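PDB 3H14: aminotransferase, classes I and II from Silicibacter pomeroyi DSS-3, which probably catalyses the pyridoxal-phosphate-dependent transfer of an amino group from L-aspartate to 2-oxoglutarate, giving oxaloacetate and L-glutamate. Local coordinates for residues V50-K55 / S267-L272; A78-E83 / A273-D278; S321-T324 / A329-A332; E333-E336 / V340-T343. One frame throughout, in Å; residues are numbered along the deposited sequence.

Contact 1 (V50-K55 / S267-L272); sequences VEALAK and SQVAAL
Two helical turns, one carrying A52 and L53 and the other V269 and A270, lie so close that the CA atoms of L53 and A270 are 5.5 Å apart. Both segments, V50-K55 and S267-L272, are interior pieces of longer helices, 47-57 and 265-274, and an approach this close is consistent with the small A270 on one side and A52 beside L53 on the other. Of the side chains, V269 reaches furthest across. One methyl does the work: CG1 lies against the peptide between A52 and L53, 3.8 Å from the carbonyl O of A52 and 4.2 Å from the N of L53. That methyl is anti to the valine's own backbone N (chi1 175°), which swings it out to the facing helix. The CB of A52 stands a little further off, 4.4 Å from V269 CG1. On the other side of the crossing, L53 and A270 are near neighbours rather than tightly joined, with L53 CB 4.6 Å from A270 CB. L53 also leans on W237 and A266, while A270 packs against A49 and M234, so the loop between strands 223-227 and 240-243 closes this side. The side chains that meet are apolar, and the V269 methyl rests on a polar peptide without a directed bond. The small side chains probably let the helices come this near, and neither charges nor directed bonds join the two segments.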
loop_
_atom_site.group_PDB
_atom_site.type_symbol
_atom_site.label_atom_id
_atom_site.label_comp_id
_atom_site.label_asym_id
_atom_site.label_seq_id
_atom_site.Cartn_x
_atom_site.Cartn_y
_atom_site.Cartn_z
ATOM N N VAL A 50 -15.828 6.461 15.222
ATOM C CA VAL A 50 -17.260 6.444 14.888
ATOM C C VAL A 50 -18.064 7.276 15.884
ATOM O O VAL A 50 -18.945 8.046 15.497
ATOM C CB VAL A 50 -17.845 5.016 14.849
ATOM C CG1 VAL A 50 -19.353 5.084 14.610
ATOM C CG2 VAL A 50 -17.167 4.161 13.764
ATOM N N GLU A 51 -17.772 7.079 17.156
ATOM C CA GLU A 51 -18.340 7.904 18.222
ATOM C C GLU A 51 -18.137 9.410 17.989
ATOM O O GLU A 51 -19.096 10.195 18.068
ATOM C CB GLU A 51 -17.784 7.459 19.574
ATOM C CG GLU A 51 -18.345 6.088 20.055
ATOM C CD GLU A 51 -17.631 5.506 21.313
ATOM O OE1 GLU A 51 -16.602 6.084 21.777
ATOM O OE2 GLU A 51 -18.097 4.450 21.813
ATOM N N ALA A 52 -16.905 9.816 17.677
ATOM C CA ALA A 52 -16.565 11.214 17.469
ATOM C C ALA A 52 -17.368 11.844 16.365
ATOM O O ALA A 52 -17.827 12.975 16.508
ATOM C CB ALA A 52 -15.069 11.396 17.166
ATOM N N LEU A 53 -17.486 11.153 15.240
ATOM C CA LEU A 53 -18.305 11.638 14.155
ATOM C C LEU A 53 -19.788 11.688 14.527
ATOM O O LEU A 53 -20.460 12.663 14.214
ATOM C CB LEU A 53 -18.122 10.776 12.900
ATOM C CG LEU A 53 -18.967 11.178 11.691
ATOM C CD1 LEU A 53 -18.722 12.678 11.295
ATOM C CD2 LEU A 53 -18.707 10.261 10.508
ATOM N N ALA A 54 -20.296 10.604 15.131
ATOM C CA ALA A 54 -21.700 10.550 15.530
ATOM C C ALA A 54 -22.063 11.764 16.412
ATOM O O ALA A 54 -23.123 12.347 16.257
ATOM C CB ALA A 54 -22.025 9.213 16.245
ATOM N N LYS A 55 -21.170 12.134 17.325
ATOM C CA LYS A 55 -21.372 13.285 18.208
ATOM C C LYS A 55 -21.419 14.575 17.420
ATOM O O LYS A 55 -22.323 15.404 17.613
ATOM C CB LYS A 55 -20.250 13.365 19.248
ATOM N N SER A 267 -14.796 12.998 7.657
ATOM C CA SER A 267 -13.667 12.083 7.731
ATOM C C SER A 267 -12.511 12.616 8.573
ATOM O O SER A 267 -11.859 11.857 9.254
ATOM C CB SER A 267 -13.167 11.768 6.324
ATOM O OG SER A 267 -14.186 11.128 5.592
ATOM N N GLN A 268 -12.260 13.922 8.527
ATOM C CA GLN A 268 -11.205 14.537 9.336
ATOM C C GLN A 268 -11.460 14.505 10.848
ATOM O O GLN A 268 -10.511 14.307 11.632
ATOM C CB GLN A 268 -10.967 15.995 8.916
ATOM C CG GLN A 268 -10.362 16.151 7.551
ATOM C CD GLN A 268 -9.859 17.547 7.278
ATOM O OE1 GLN A 268 -8.919 17.999 7.908
ATOM N NE2 GLN A 268 -10.435 18.203 6.274
ATOM N N VAL A 269 -12.725 14.709 11.229
ATOM C CA VAL A 269 -13.205 14.533 12.621
ATOM C C VAL A 269 -12.946 13.101 13.100
ATOM O O VAL A 269 -12.364 12.885 14.165
ATOM C CB VAL A 269 -14.726 14.850 12.748
ATOM C CG1 VAL A 269 -15.249 14.544 14.154
ATOM C CG2 VAL A 269 -14.974 16.306 12.387
ATOM N N ALA A 270 -13.363 12.124 12.300
ATOM C CA ALA A 270 -13.135 10.717 12.658
ATOM C C ALA A 270 -11.639 10.369 12.783
ATOM O O ALA A 270 -11.262 9.622 13.682
ATOM C CB ALA A 270 -13.832 9.810 11.658
ATOM N N ALA A 271 -10.804 10.906 11.882
ATOM C CA ALA A 271 -9.386 10.538 11.847
ATOM C C ALA A 271 -8.671 11.103 13.056
ATOM O O ALA A 271 -7.825 10.454 13.671
ATOM C CB ALA A 271 -8.734 11.030 10.536
ATOM N N LEU A 272 -9.013 12.335 13.417
ATOM C CA LEU A 272 -8.512 12.909 14.648
ATOM C C LEU A 272 -8.706 11.971 15.821
ATOM O O LEU A 272 -7.787 11.730 16.620
ATOM C CB LEU A 272 -9.239 14.237 14.924
ATOM C CG LEU A 272 -8.823 15.038 16.147
ATOM C CD1 LEU A 272 -7.317 15.270 16.170
ATOM C CD2 LEU A 272 -9.627 16.378 16.130
#

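Contact 2 (A78-E83 / A273-D278); sequences ARLYGE and AALDCD. With GOL (glycerol), chain B.
This is a sparse, partly buried contact in which L80 meets L275 on the inner side and R79 faces D276 at the solvent edge, where helix 71-85 passes the turn at the end region of helix 265-274. L80 CD1 and L275 CD2 are 3.8 Å apart, and the two side chains cross at about a right angle. At the edge the charges form a chain. R79 NE donates to E83 OE2 at 3.1 Å, meeting it from above the carboxylate plane with an angle of 146° at the hydrogen. R79 NH2 is 3.8 Å from D276 OD1, a long salt bridge in which no N-H points at the oxygen; the firmer partner of D276 is R76 NE. A glycerol, probably from the crystallisation liquor, spans the rest: its O1 donates to E83 OE1 (2.7 Å), its O3 to the carbonyl O of L275 (2.7 Å) and its O2 to D278 OD1 (2.6 Å), with R76 NH2 as a further partner. The type I turn A274-C277 leads to C277, the N-cap residue of helix 278-302. F232 touches both leucines, and Y81 OH is bonded to W241 NE1, which ties helix 71-85 to strand 240-243 of the seven-stranded sheet.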
loop_
_atom_site.group_PDB
_atom_site.type_symbol
_atom_site.label_atom_id
_atom_site.label_comp_id
_atom_site.label_asym_id
_atom_site.label_seq_id
_atom_site.Cartn_x
_atom_site.Cartn_y
_atom_site.Cartn_z
ATOM N N ALA A 78 1.569 15.381 13.612
ATOM C CA ALA A 78 2.896 15.836 14.014
ATOM C C ALA A 78 3.354 15.138 15.293
ATOM O O ALA A 78 4.486 14.660 15.373
ATOM C CB ALA A 78 2.914 17.378 14.191
ATOM N N ARG A 79 2.453 15.028 16.274
ATOM C CA ARG A 79 2.725 14.292 17.517
ATOM C C ARG A 79 3.038 12.808 17.245
ATOM O O ARG A 79 3.917 12.220 17.882
ATOM C CB ARG A 79 1.530 14.429 18.469
ATOM C CG ARG A 79 1.652 13.700 19.805
ATOM C CD ARG A 79 0.511 14.105 20.743
ATOM N NE ARG A 79 -0.133 12.945 21.362
ATOM C CZ ARG A 79 -1.355 12.955 21.888
ATOM N NH1 ARG A 79 -2.102 14.060 21.864
ATOM N NH2 ARG A 79 -1.850 11.837 22.417
ATOM N N LEU A 80 2.315 12.199 16.299
ATOM C CA LEU A 80 2.597 10.815 15.899
ATOM C C LEU A 80 4.060 10.617 15.451
ATOM O O LEU A 80 4.680 9.586 15.766
ATOM C CB LEU A 80 1.584 10.349 14.814
ATOM C CG LEU A 80 1.836 9.015 14.082
ATOM C CD1 LEU A 80 0.539 8.328 13.673
ATOM C CD2 LEU A 80 2.706 9.216 12.880
ATOM N N TYR A 81 4.629 11.608 14.764
ATOM C CA TYR A 81 6.003 11.494 14.267
ATOM C C TYR A 81 7.015 11.469 15.401
ATOM O O TYR A 81 8.014 10.758 15.313
ATOM C CB TYR A 81 6.320 12.557 13.195
ATOM C CG TYR A 81 5.751 12.163 11.826
ATOM C CD1 TYR A 81 6.454 11.321 10.983
ATOM C CD2 TYR A 81 4.479 12.574 11.421
ATOM C CE1 TYR A 81 5.950 10.929 9.753
ATOM C CE2 TYR A 81 3.952 12.178 10.184
ATOM C CZ TYR A 81 4.696 11.345 9.356
ATOM O OH TYR A 81 4.197 10.951 8.119
ATOM N N GLY A 82 6.757 12.222 16.466
ATOM C CA GLY A 82 7.584 12.127 17.664
ATOM C C GLY A 82 7.433 10.778 18.361
ATOM O O GLY A 82 8.418 10.108 18.671
ATOM N N GLU A 83 6.192 10.380 18.593
ATOM C CA GLU A 83 5.915 9.181 19.357
ATOM C C GLU A 83 6.327 7.906 18.604
ATOM O O GLU A 83 6.857 6.991 19.206
ATOM C CB GLU A 83 4.437 9.148 19.751
ATOM C CG GLU A 83 4.072 10.249 20.749
ATOM C CD GLU A 83 2.620 10.243 21.180
ATOM O OE1 GLU A 83 1.818 9.436 20.655
ATOM O OE2 GLU A 83 2.261 11.074 22.048
ATOM N N ALA A 273 -9.910 11.439 15.938
ATOM C CA ALA A 273 -10.222 10.535 17.033
ATOM C C ALA A 273 -9.517 9.169 16.877
ATOM O O ALA A 273 -9.063 8.595 17.861
ATOM C CB ALA A 273 -11.730 10.360 17.146
ATOM N N ALA A 274 -9.446 8.656 15.651
ATOM C CA ALA A 274 -8.835 7.337 15.369
ATOM C C ALA A 274 -7.416 7.276 15.877
ATOM O O ALA A 274 -6.952 6.230 16.379
ATOM C CB ALA A 274 -8.850 7.071 13.885
ATOM N N LEU A 275 -6.732 8.417 15.781
ATOM C CA LEU A 275 -5.346 8.526 16.236
ATOM C C LEU A 275 -5.179 8.225 17.725
ATOM O O LEU A 275 -4.092 7.851 18.171
ATOM C CB LEU A 275 -4.794 9.913 15.889
ATOM C CG LEU A 275 -4.418 10.078 14.411
ATOM C CD1 LEU A 275 -4.567 11.536 13.930
ATOM C CD2 LEU A 275 -3.000 9.547 14.186
ATOM N N ASP A 276 -6.251 8.391 18.500
ATOM C CA ASP A 276 -6.215 8.035 19.928
ATOM C C ASP A 276 -6.845 6.670 20.249
ATOM O O ASP A 276 -6.968 6.321 21.424
ATOM C CB ASP A 276 -6.881 9.113 20.756
ATOM C CG ASP A 276 -6.141 10.411 20.695
ATOM O OD1 ASP A 276 -4.889 10.383 20.712
ATOM O OD2 ASP A 276 -6.813 11.454 20.608
ATOM N N CYS A 277 -7.215 5.890 19.227
ATOM C CA CYS A 277 -7.822 4.553 19.424
ATOM C C CYS A 277 -6.773 3.436 19.439
ATOM O O CYS A 277 -6.972 2.355 18.875
ATOM C CB CYS A 277 -8.880 4.262 18.353
ATOM S SG CYS A 277 -10.319 5.346 18.390
ATOM N N ASP A 278 -5.661 3.711 20.101
ATOM C CA ASP A 278 -4.511 2.788 20.183
ATOM C C ASP A 278 -4.896 1.376 20.603
ATOM O O ASP A 278 -4.442 0.412 20.001
ATOM C CB ASP A 278 -3.454 3.334 21.160
ATOM C CG ASP A 278 -3.060 4.780 20.859
ATOM O OD1 ASP A 278 -2.134 4.998 20.042
ATOM O OD2 ASP A 278 -3.664 5.698 21.463
HETATM C C1 GOL B . 1.120 7.652 18.035
HETATM O O1 GOL B . 0.895 9.040 18.195
HETATM C C2 GOL B . -0.169 6.831 18.089
HETATM O O2 GOL B . -0.962 7.159 19.208
HETATM C C3 GOL B . -0.985 7.075 16.822
HETATM O O3 GOL B . -2.255 6.450 16.869
#

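Contact 3 (S321-T324 / A329-A332); sequences SDLT and AFAA
F330 fills the tight part of this contact, its side chain running from T324 at the CB end to L323 at the far end of the ring. T324 crowds the root of the side chain: its OG1 lies 3.6 Å from F330 CB, and its methyl CG2 is 3.7 Å from F330 CD2. Further out, L323 reaches the ring with CD1, 3.9 Å from both F330 CZ and F330 CE2, while its CB is 4.1 Å from the same CZ. Both residues come at the ring obliquely. The phenylalanine extends this way because its CG is anti to the backbone N (chi1 -171°), which throws the ring off the helix toward the loop. The two segments belong to a beta-alpha-beta crossover: strand 315-319, this loop, helix 327-338 and then strand 340-344, parallel to the first with 356-360 between them. An alanine at F330, lacking the ring, would probably leave L323 and the T324 methyl without their packing partner and open a gap between loop and helix. T324 OG1 makes only van der Waals contact with F330 CB; its polar partner is the backbone N of D326, the bond of an ST turn just before the helix. Toward solvent the loop is held differently. S321 and D322 are exposed and take no part in the packing on F330: S321 OG is hydrogen-bonded to D319 OD1, and D322 has a long, weak ion pair with R306. R382, near the chain's end, touches F330 and gives its NH1 to the carbonyl O of L323.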
loop_
_atom_site.group_PDB
_atom_site.type_symbol
_atom_site.label_atom_id
_atom_site.label_comp_id
_atom_site.label_asym_id
_atom_site.label_seq_id
_atom_site.Cartn_x
_atom_site.Cartn_y
_atom_site.Cartn_z
ATOM N N SER A 321 5.753 -20.364 -9.809
ATOM C CA SER A 321 6.130 -20.850 -11.117
ATOM C C SER A 321 6.311 -22.390 -11.174
ATOM O O SER A 321 6.284 -22.947 -12.234
ATOM C CB SER A 321 7.394 -20.144 -11.634
ATOM O OG SER A 321 8.506 -20.340 -10.786
ATOM N N ASP A 322 6.485 -23.037 -10.034
ATOM C CA ASP A 322 6.522 -24.507 -9.975
ATOM C C ASP A 322 5.116 -25.131 -10.094
ATOM O O ASP A 322 4.973 -26.312 -10.443
ATOM C CB ASP A 322 7.265 -24.972 -8.719
ATOM C CG ASP A 322 6.652 -24.480 -7.434
ATOM O OD1 ASP A 322 6.221 -23.297 -7.341
ATOM O OD2 ASP A 322 6.652 -25.283 -6.487
ATOM N N LEU A 323 4.080 -24.315 -9.862
ATOM C CA LEU A 323 2.697 -24.776 -9.779
ATOM C C LEU A 323 1.878 -24.422 -10.987
ATOM O O LEU A 323 0.873 -25.052 -11.262
ATOM C CB LEU A 323 2.039 -24.143 -8.558
ATOM C CG LEU A 323 2.705 -24.312 -7.213
ATOM C CD1 LEU A 323 1.857 -23.619 -6.173
ATOM C CD2 LEU A 323 2.889 -25.806 -6.866
ATOM N N THR A 324 2.273 -23.388 -11.710
ATOM C CA THR A 324 1.480 -22.889 -12.810
ATOM C C THR A 324 2.349 -22.056 -13.764
ATOM O O THR A 324 3.419 -21.540 -13.381
ATOM C CB THR A 324 0.340 -21.951 -12.301
ATOM O OG1 THR A 324 -0.474 -21.543 -13.405
ATOM C CG2 THR A 324 0.937 -20.692 -11.605
ATOM N N ALA A 329 -4.969 -17.809 -14.459
ATOM C CA ALA A 329 -5.711 -19.061 -14.522
ATOM C C ALA A 329 -5.658 -19.802 -13.193
ATOM O O ALA A 329 -6.636 -20.435 -12.785
ATOM C CB ALA A 329 -5.187 -19.971 -15.715
ATOM N N PHE A 330 -4.506 -19.788 -12.534
ATOM C CA PHE A 330 -4.330 -20.468 -11.274
ATOM C C PHE A 330 -5.200 -19.845 -10.186
ATOM O O PHE A 330 -5.780 -20.573 -9.376
ATOM C CB PHE A 330 -2.841 -20.436 -10.873
ATOM C CG PHE A 330 -2.469 -21.291 -9.689
ATOM C CD1 PHE A 330 -3.023 -22.530 -9.480
ATOM C CD2 PHE A 330 -1.500 -20.848 -8.788
ATOM C CE1 PHE A 330 -2.654 -23.300 -8.387
ATOM C CE2 PHE A 330 -1.126 -21.632 -7.712
ATOM C CZ PHE A 330 -1.701 -22.864 -7.519
ATOM N N ALA A 331 -5.260 -18.509 -10.128
ATOM C CA ALA A 331 -6.118 -17.857 -9.152
ATOM C C ALA A 331 -7.574 -18.253 -9.433
ATOM O O ALA A 331 -8.356 -18.489 -8.524
ATOM C CB ALA A 331 -5.949 -16.314 -9.208
ATOM N N ALA A 332 -7.949 -18.319 -10.698
ATOM C CA ALA A 332 -9.329 -18.652 -11.049
ATOM C C ALA A 332 -9.673 -20.073 -10.582
ATOM O O ALA A 332 -10.790 -20.344 -10.128
ATOM C CB ALA A 332 -9.520 -18.531 -12.523
#

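Contact 4 (E333-E336 / V340-T343); sequences EILE and VAVT
Helix turn E333-E336 and the start of the strand V340-T343 fold back on each other within a few residues, bringing the CA of L335 and the CA of V340 to 4.8 Å. This is the return from helix 327-338 into strand 340-344, the second half of the beta-alpha-beta crossover that begins at strand 315-319. The carbonyl O of V340 is at the centre. The CA of L335 approaches it to 3.2 Å in a CA-H...O contact with an angle of 133° at the hydrogen; the N of L335 is nearly as close, but its angle is too poor for a hydrogen bond. Two methyls also lie near it: I334 CG2 at 3.5 Å and L335 CD1 at 3.8 Å from the same V340 O. I334 touches two residues of the strand, V340 and V342. Its two branches part company: I334 CG2 goes to V340, 4.2 Å from V340 CB, and I334 CD1 runs on to V342 CG2, 4.0 Å away, the side chains crossing at about a right angle. They separate because CG2 is anti to the backbone N of I334 while CG1 is anti to its carbonyl carbon (chi1 -72°). L335 serves the next residue, its CD1 4.2 Å from A341 CB. All five residues that touch are buried. L375 and F378 of helix 365-381 and L357 of strand 356-360 close over I334, and L357 also meets V342. V19 and A22 of helix 17-28 pack on L335. Strand 340-344 lies between strands 34-35 and 356-360 in the four-stranded sheet.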
loop_
_atom_site.group_PDB
_atom_site.type_symbol
_atom_site.label_atom_id
_atom_site.label_comp_id
_atom_site.label_asym_id
_atom_site.label_seq_id
_atom_site.Cartn_x
_atom_site.Cartn_y
_atom_site.Cartn_z
ATOM N N GLU A 333 -8.704 -20.965 -10.704
ATOM C CA GLU A 333 -8.884 -22.380 -10.327
ATOM C C GLU A 333 -8.962 -22.504 -8.800
ATOM O O GLU A 333 -9.751 -23.316 -8.266
ATOM C CB GLU A 333 -7.728 -23.231 -10.911
ATOM C CG GLU A 333 -7.618 -24.664 -10.370
ATOM C CD GLU A 333 -6.295 -25.416 -10.713
ATOM O OE1 GLU A 333 -5.344 -24.858 -11.333
ATOM O OE2 GLU A 333 -6.212 -26.603 -10.327
ATOM N N ILE A 334 -8.134 -21.742 -8.097
ATOM C CA ILE A 334 -8.131 -21.733 -6.636
ATOM C C ILE A 334 -9.528 -21.290 -6.150
ATOM O O ILE A 334 -10.137 -21.945 -5.266
ATOM C CB ILE A 334 -6.999 -20.846 -6.058
ATOM C CG1 ILE A 334 -5.623 -21.490 -6.260
ATOM C CG2 ILE A 334 -7.120 -20.585 -4.539
ATOM C CD1 ILE A 334 -4.473 -20.500 -6.064
ATOM N N LEU A 335 -10.051 -20.242 -6.774
ATOM C CA LEU A 335 -11.413 -19.757 -6.456
ATOM C C LEU A 335 -12.487 -20.800 -6.675
ATOM O O LEU A 335 -13.339 -21.026 -5.818
ATOM C CB LEU A 335 -11.754 -18.525 -7.299
ATOM C CG LEU A 335 -13.100 -17.878 -6.922
ATOM C CD1 LEU A 335 -13.118 -17.492 -5.448
ATOM C CD2 LEU A 335 -13.343 -16.706 -7.857
ATOM N N GLU A 336 -12.502 -21.358 -7.875
ATOM C CA GLU A 336 -13.531 -22.320 -8.290
ATOM C C GLU A 336 -13.477 -23.543 -7.385
ATOM O O GLU A 336 -14.506 -23.977 -6.832
ATOM C CB GLU A 336 -13.318 -22.697 -9.765
ATOM C CG GLU A 336 -14.012 -23.979 -10.274
ATOM C CD GLU A 336 -13.663 -24.349 -11.755
ATOM O OE1 GLU A 336 -12.444 -24.392 -12.127
ATOM O OE2 GLU A 336 -14.617 -24.607 -12.547
ATOM N N VAL A 340 -11.435 -20.015 -2.327
ATOM C CA VAL A 340 -10.533 -19.015 -1.763
ATOM C C VAL A 340 -10.148 -18.048 -2.859
ATOM O O VAL A 340 -9.792 -18.467 -3.953
ATOM C CB VAL A 340 -9.253 -19.621 -1.108
ATOM C CG1 VAL A 340 -8.363 -18.521 -0.554
ATOM C CG2 VAL A 340 -9.612 -20.564 0.069
ATOM N N ALA A 341 -10.229 -16.745 -2.550
ATOM C CA ALA A 341 -9.896 -15.681 -3.509
ATOM C C ALA A 341 -8.495 -15.179 -3.233
ATOM O O ALA A 341 -8.195 -14.864 -2.135
ATOM C CB ALA A 341 -10.905 -14.500 -3.420
ATOM N N VAL A 342 -7.651 -15.207 -4.248
ATOM C CA VAL A 342 -6.283 -14.722 -4.167
ATOM C C VAL A 342 -6.030 -13.869 -5.397
ATOM O O VAL A 342 -6.788 -13.936 -6.364
ATOM C CB VAL A 342 -5.261 -15.884 -4.053
ATOM C CG1 VAL A 342 -5.623 -16.795 -2.847
ATOM C CG2 VAL A 342 -5.164 -16.653 -5.346
ATOM N N THR A 343 -4.947 -13.091 -5.396
ATOM C CA THR A 343 -4.696 -12.134 -6.476
ATOM C C THR A 343 -3.518 -12.543 -7.351
ATOM O O THR A 343 -2.419 -12.698 -6.844
ATOM C CB THR A 343 -4.334 -10.750 -5.910
ATOM O OG1 THR A 343 -5.383 -10.312 -5.017
ATOM C CG2 THR A 343 -4.175 -9.759 -7.061
#

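Overall arrangement
The four contacts fall into two pairs on distant parts of the chain: contacts 1 and 2 share helix 265-274 and touch through A52 and A273, while contacts 3 and 4 share helix 327-338 and meet where A331 packs against V342. The centres of contacts 1 and 3 are about 43 Å apart. Contact 4 is the buried one, apolar apart from a carbonyl oxygen in CH contact. Contact 1 is a surface contact, yet its side chains are apolar too, whereas contact 2, partly buried, adds charges at its edge. Contact 3 joins a buried ring to a loop whose start is exposed. The first pair lies beside the seven-stranded sheet, the second by the four-stranded one.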